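PDB 6ZYL: uncharacterized protein from Streptomyces malaysiense, which catalyses beta-hydroxylation of thioholgamide as a non-heme monooxygenase, probably depending on iron and 2-oxoglutarate. Local coordinates for residues H142-T153 and R229-R240. Residues are numbered along the deposited sequence; the frame is centred on the assembly and turned at random.
Sequences HAARVWVALTDT and RFNFAIDYITPR. With TLA (L(+)-tartaric acid), chain B.
Two neighbouring antiparallel strands of the major sheet, 143-149 and 229-237, pair through the middle of this PhyH-family domain, from Ala143 opposite Ile237 to Ala149 opposite Asn231. Val146 and Ile234 form a hydrogen-bonded pair, Val146 N to Ile234 O and Ile234 N to Val146 O both at 2.7 Å. On their face of the sheet, CG2 of Val146 lies 3.6 Å from CD2 of Tyr236, and helix 93-103 packs against both side chains. On the opposite face, Arg145 grips Asp235 side-on: NE reaches OD1 at 2.7 Å in a nearly straight bond (173°), while NH2 takes the syn lone pair of OD2 at 2.8 Å. The bend at chi3 (-72°) turns the guanidinium onto this carboxylate, whose OD2 also bonds Ser111. With an alanine here instead of the arginine, the buried Asp235 carboxylate would probably lose its cationic mate, keeping Ser111 as a partner. Farther along, the Asn231 amide stacks nearly parallel over one face of the Trp147 indole, planes 9° apart, with ND2 3.2 Å from CH2. Trp147 NE1 gives a hydrogen bond to O41 of a bound tartrate, probably from the crystallisation liquor, at 2.8 Å, and Arg229 clasps the same carboxylate, NH1 to O4 and NH2 to O41. Ser220 also binds the tartrate. Arg229 gripping one carboxylate of this small diacid is consistent with the 2-oxoglutarate pocket of the double-stranded beta-helix dioxygenases.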
loop_
_atom_site.group_PDB
_atom_site.type_symbol
_atom_site.label_atom_id
_atom_site.label_comp_id
_atom_site.label_asym_id
_atom_site.label_seq_id
_atom_site.Cartn_x
_atom_site.Cartn_y
_atom_site.Cartn_z
ATOM N N HIS A 142 2.775 1.951 -14.872
ATOM C CA HIS A 142 1.410 2.393 -14.613
ATOM C C HIS A 142 0.925 2.020 -13.216
ATOM O O HIS A 142 -0.276 1.822 -13.006
ATOM C CB HIS A 142 0.462 1.818 -15.665
ATOM C CG HIS A 142 0.887 2.094 -17.074
ATOM N ND1 HIS A 142 0.954 3.370 -17.590
ATOM C CD2 HIS A 142 1.276 1.264 -18.071
ATOM C CE1 HIS A 142 1.361 3.314 -18.846
ATOM N NE2 HIS A 142 1.562 2.048 -19.163
ATOM N N ALA A 143 1.829 1.946 -12.244
ATOM C CA ALA A 143 1.419 1.665 -10.878
ATOM C C ALA A 143 2.380 2.333 -9.905
ATOM O O ALA A 143 3.533 2.619 -10.233
ATOM C CB ALA A 143 1.355 0.158 -10.605
ATOM N N ALA A 144 1.882 2.565 -8.693
ATOM C CA ALA A 144 2.675 3.141 -7.619
ATOM C C ALA A 144 1.985 2.828 -6.301
ATOM O O ALA A 144 0.754 2.793 -6.233
ATOM C CB ALA A 144 2.841 4.656 -7.790
ATOM N N ARG A 145 2.782 2.586 -5.265
ATOM C CA ARG A 145 2.270 2.370 -3.919
ATOM C C ARG A 145 2.503 3.632 -3.098
ATOM O O ARG A 145 3.640 4.107 -2.991
ATOM C CB ARG A 145 2.942 1.168 -3.255
ATOM C CG ARG A 145 2.531 0.978 -1.803
ATOM C CD ARG A 145 2.943 -0.387 -1.272
ATOM N NE ARG A 145 2.133 -1.461 -1.839
ATOM C CZ ARG A 145 2.170 -2.722 -1.425
ATOM N NH1 ARG A 145 2.978 -3.071 -0.435
ATOM N NH2 ARG A 145 1.397 -3.634 -1.998
ATOM N N VAL A 146 1.430 4.171 -2.528
ATOM C CA VAL A 146 1.498 5.330 -1.645
ATOM C C VAL A 146 1.542 4.821 -0.211
ATOM O O VAL A 146 0.612 4.150 0.248
ATOM C CB VAL A 146 0.309 6.277 -1.865
ATOM C CG1 VAL A 146 0.368 7.439 -0.882
ATOM C CG2 VAL A 146 0.298 6.781 -3.302
ATOM N N TRP A 147 2.622 5.144 0.492
ATOM C CA TRP A 147 2.913 4.660 1.841
ATOM C C TRP A 147 2.693 5.831 2.792
ATOM O O TRP A 147 3.573 6.680 2.958
ATOM C CB TRP A 147 4.344 4.138 1.885
ATOM C CG TRP A 147 4.741 3.313 3.062
ATOM C CD1 TRP A 147 4.342 2.042 3.350
ATOM C CD2 TRP A 147 5.671 3.685 4.083
ATOM N NE1 TRP A 147 4.955 1.604 4.500
ATOM C CE2 TRP A 147 5.775 2.597 4.970
ATOM C CE3 TRP A 147 6.420 4.838 4.339
ATOM C CZ2 TRP A 147 6.598 2.627 6.095
ATOM C CZ3 TRP A 147 7.237 4.866 5.456
ATOM C CH2 TRP A 147 7.319 3.769 6.320
ATOM N N VAL A 148 1.514 5.876 3.403
ATOM C CA VAL A 148 1.101 7.011 4.222
ATOM C C VAL A 148 1.524 6.770 5.664
ATOM O O VAL A 148 1.224 5.720 6.245
ATOM C CB VAL A 148 -0.416 7.236 4.129
ATOM C CG1 VAL A 148 -0.823 8.435 4.979
ATOM C CG2 VAL A 148 -0.847 7.425 2.685
ATOM N N ALA A 149 2.202 7.755 6.249
ATOM C CA ALA A 149 2.646 7.684 7.636
ATOM C C ALA A 149 1.521 8.171 8.543
ATOM O O ALA A 149 1.184 9.360 8.545
ATOM C CB ALA A 149 3.907 8.519 7.844
ATOM N N LEU A 150 0.932 7.251 9.311
ATOM C CA LEU A 150 -0.050 7.643 10.314
ATOM C C LEU A 150 0.625 8.066 11.611
ATOM O O LEU A 150 0.092 8.913 12.334
ATOM C CB LEU A 150 -1.028 6.498 10.570
ATOM C CG LEU A 150 -1.895 6.087 9.378
ATOM C CD1 LEU A 150 -2.915 5.031 9.797
ATOM C CD2 LEU A 150 -2.596 7.285 8.757
ATOM N N THR A 151 1.777 7.476 11.922
ATOM C CA THR A 151 2.716 7.987 12.907
ATOM C C THR A 151 3.937 8.543 12.181
ATOM O O THR A 151 4.136 8.304 10.988
ATOM C CB THR A 151 3.159 6.890 13.885
ATOM O OG1 THR A 151 3.806 5.837 13.158
ATOM C CG2 THR A 151 1.974 6.330 14.653
ATOM N N ASP A 152 4.766 9.284 12.913
ATOM C CA ASP A 152 6.090 9.609 12.403
ATOM C C ASP A 152 6.835 8.325 12.050
ATOM O O ASP A 152 6.617 7.272 12.654
ATOM C CB ASP A 152 6.900 10.392 13.439
ATOM C CG ASP A 152 6.374 11.793 13.672
ATOM O OD1 ASP A 152 5.729 12.360 12.765
ATOM O OD2 ASP A 152 6.619 12.331 14.772
ATOM N N THR A 153 7.724 8.408 11.064
ATOM C CA THR A 153 8.680 7.342 10.787
ATOM C C THR A 153 10.077 7.887 11.049
ATOM O O THR A 153 10.449 8.936 10.513
ATOM C CB THR A 153 8.557 6.810 9.355
ATOM O OG1 THR A 153 8.861 7.846 8.417
ATOM C CG2 THR A 153 7.148 6.277 9.111
ATOM N N ARG A 229 4.543 1.923 15.189
ATOM C CA ARG A 229 4.698 2.620 13.918
ATOM C C ARG A 229 3.579 2.170 12.989
ATOM O O ARG A 229 3.468 0.978 12.685
ATOM C CB ARG A 229 6.070 2.324 13.314
ATOM C CG ARG A 229 6.388 3.067 12.034
ATOM C CD ARG A 229 7.034 2.130 11.021
ATOM N NE ARG A 229 6.035 1.326 10.325
ATOM C CZ ARG A 229 6.286 0.558 9.271
ATOM N NH1 ARG A 229 7.514 0.477 8.780
ATOM N NH2 ARG A 229 5.304 -0.128 8.702
ATOM N N PHE A 230 2.754 3.118 12.546
ATOM C CA PHE A 230 1.559 2.822 11.761
ATOM C C PHE A 230 1.696 3.437 10.377
ATOM O O PHE A 230 1.857 4.655 10.250
ATOM C CB PHE A 230 0.293 3.362 12.438
ATOM C CG PHE A 230 -0.143 2.581 13.641
ATOM C CD1 PHE A 230 0.577 2.644 14.821
ATOM C CD2 PHE A 230 -1.285 1.800 13.600
ATOM C CE1 PHE A 230 0.176 1.931 15.932
ATOM C CE2 PHE A 230 -1.691 1.081 14.706
ATOM C CZ PHE A 230 -0.959 1.147 15.876
ATOM N N ASN A 231 1.593 2.605 9.343
ATOM C CA ASN A 231 1.630 3.072 7.965
ATOM C C ASN A 231 0.499 2.428 7.177
ATOM O O ASN A 231 0.182 1.250 7.368
ATOM C CB ASN A 231 2.980 2.768 7.323
ATOM C CG ASN A 231 4.108 3.566 7.954
ATOM O OD1 ASN A 231 4.653 3.180 8.988
ATOM N ND2 ASN A 231 4.450 4.695 7.342
ATOM N N PHE A 232 -0.111 3.221 6.302
ATOM C CA PHE A 232 -1.264 2.827 5.499
ATOM C C PHE A 232 -0.842 2.921 4.038
ATOM O O PHE A 232 -0.566 4.018 3.537
ATOM C CB PHE A 232 -2.458 3.727 5.814
ATOM C CG PHE A 232 -3.674 3.448 4.987
ATOM C CD1 PHE A 232 -4.391 2.274 5.151
ATOM C CD2 PHE A 232 -4.113 4.372 4.055
ATOM C CE1 PHE A 232 -5.517 2.024 4.389
ATOM C CE2 PHE A 232 -5.236 4.127 3.291
ATOM C CZ PHE A 232 -5.940 2.953 3.458
ATOM N N ALA A 233 -0.775 1.776 3.365
ATOM C CA ALA A 233 -0.250 1.685 2.009
ATOM C C ALA A 233 -1.386 1.517 1.011
ATOM O O ALA A 233 -2.323 0.747 1.239
ATOM C CB ALA A 233 0.728 0.514 1.883
ATOM N N ILE A 234 -1.287 2.233 -0.107
ATOM C CA ILE A 234 -2.334 2.270 -1.118
ATOM C C ILE A 234 -1.699 1.975 -2.466
ATOM O O ILE A 234 -0.777 2.682 -2.888
ATOM C CB ILE A 234 -3.050 3.630 -1.165
ATOM C CG1 ILE A 234 -3.357 4.142 0.240
ATOM C CG2 ILE A 234 -4.332 3.529 -1.982
ATOM C CD1 ILE A 234 -3.654 5.637 0.283
ATOM N N ASP A 235 -2.194 0.946 -3.144
ATOM C CA ASP A 235 -1.739 0.618 -4.489
ATOM C C ASP A 235 -2.635 1.313 -5.506
ATOM O O ASP A 235 -3.834 1.024 -5.585
ATOM C CB ASP A 235 -1.748 -0.890 -4.712
ATOM C CG ASP A 235 -0.631 -1.589 -3.975
ATOM O OD1 ASP A 235 0.492 -1.042 -3.953
ATOM O OD2 ASP A 235 -0.875 -2.674 -3.409
ATOM N N TYR A 236 -2.057 2.238 -6.266
ATOM C CA TYR A 236 -2.752 2.921 -7.344
ATOM C C TYR A 236 -2.292 2.354 -8.680
ATOM O O TYR A 236 -1.101 2.095 -8.879
ATOM C CB TYR A 236 -2.497 4.430 -7.296
ATOM C CG TYR A 236 -3.187 5.125 -6.142
ATOM C CD1 TYR A 236 -4.500 5.564 -6.255
ATOM C CD2 TYR A 236 -2.526 5.338 -4.940
ATOM C CE1 TYR A 236 -5.137 6.199 -5.199
ATOM C CE2 TYR A 236 -3.153 5.971 -3.879
ATOM C CZ TYR A 236 -4.457 6.400 -4.016
ATOM O OH TYR A 236 -5.083 7.029 -2.964
ATOM N N ILE A 237 -3.247 2.152 -9.586
ATOM C CA ILE A 237 -2.971 1.651 -10.925
ATOM C C ILE A 237 -3.777 2.475 -11.918
ATOM O O ILE A 237 -4.728 3.170 -11.556
ATOM C CB ILE A 237 -3.320 0.152 -11.084
ATOM C CG1 ILE A 237 -4.821 -0.069 -10.873
ATOM C CG2 ILE A 237 -2.517 -0.698 -10.117
ATOM C CD1 ILE A 237 -5.292 -1.486 -11.180
ATOM N N THR A 238 -3.388 2.387 -13.179
ATOM C CA THR A 238 -4.179 2.887 -14.290
ATOM C C THR A 238 -4.850 1.726 -15.007
ATOM O O THR A 238 -4.522 0.558 -14.774
ATOM C CB THR A 238 -3.298 3.664 -15.271
ATOM O OG1 THR A 238 -2.645 2.744 -16.153
ATOM C CG2 THR A 238 -2.265 4.497 -14.531
ATOM N N PRO A 239 -5.799 2.010 -15.903
ATOM C CA PRO A 239 -6.437 0.922 -16.667
ATOM C C PRO A 239 -5.490 0.195 -17.612
ATOM O O PRO A 239 -5.905 -0.792 -18.234
ATOM C CB PRO A 239 -7.556 1.634 -17.445
ATOM C CG PRO A 239 -7.752 2.961 -16.744
ATOM C CD PRO A 239 -6.397 3.326 -16.191
ATOM N N ARG A 240 -4.244 0.649 -17.751
ATOM C CA ARG A 240 -3.262 -0.074 -18.547
ATOM C C ARG A 240 -2.606 -1.210 -17.775
ATOM O O ARG A 240 -1.889 -2.016 -18.377
ATOM C CB ARG A 240 -2.188 0.889 -19.064
ATOM C CG ARG A 240 -2.705 1.888 -20.091
ATOM C CD ARG A 240 -1.566 2.575 -20.844
ATOM N NE ARG A 240 -0.706 1.621 -21.542
ATOM C CZ ARG A 240 -0.742 1.392 -22.851
ATOM N NH1 ARG A 240 -1.596 2.050 -23.625
ATOM N NH2 ARG A 240 0.082 0.504 -23.388
HETATM O O1 TLA B . 7.853 -4.733 3.204
HETATM O O11 TLA B . 5.795 -5.325 3.616
HETATM C C1 TLA B . 6.814 -4.646 3.906
HETATM C C2 TLA B . 6.788 -3.701 5.104
HETATM O O2 TLA B . 5.623 -3.920 5.849
HETATM C C3 TLA B . 6.810 -2.265 4.582
HETATM O O3 TLA B . 5.705 -2.055 3.749
HETATM C C4 TLA B . 6.760 -1.322 5.779
HETATM O O4 TLA B . 7.745 -1.252 6.561
HETATM O O41 TLA B . 5.732 -0.625 5.980
#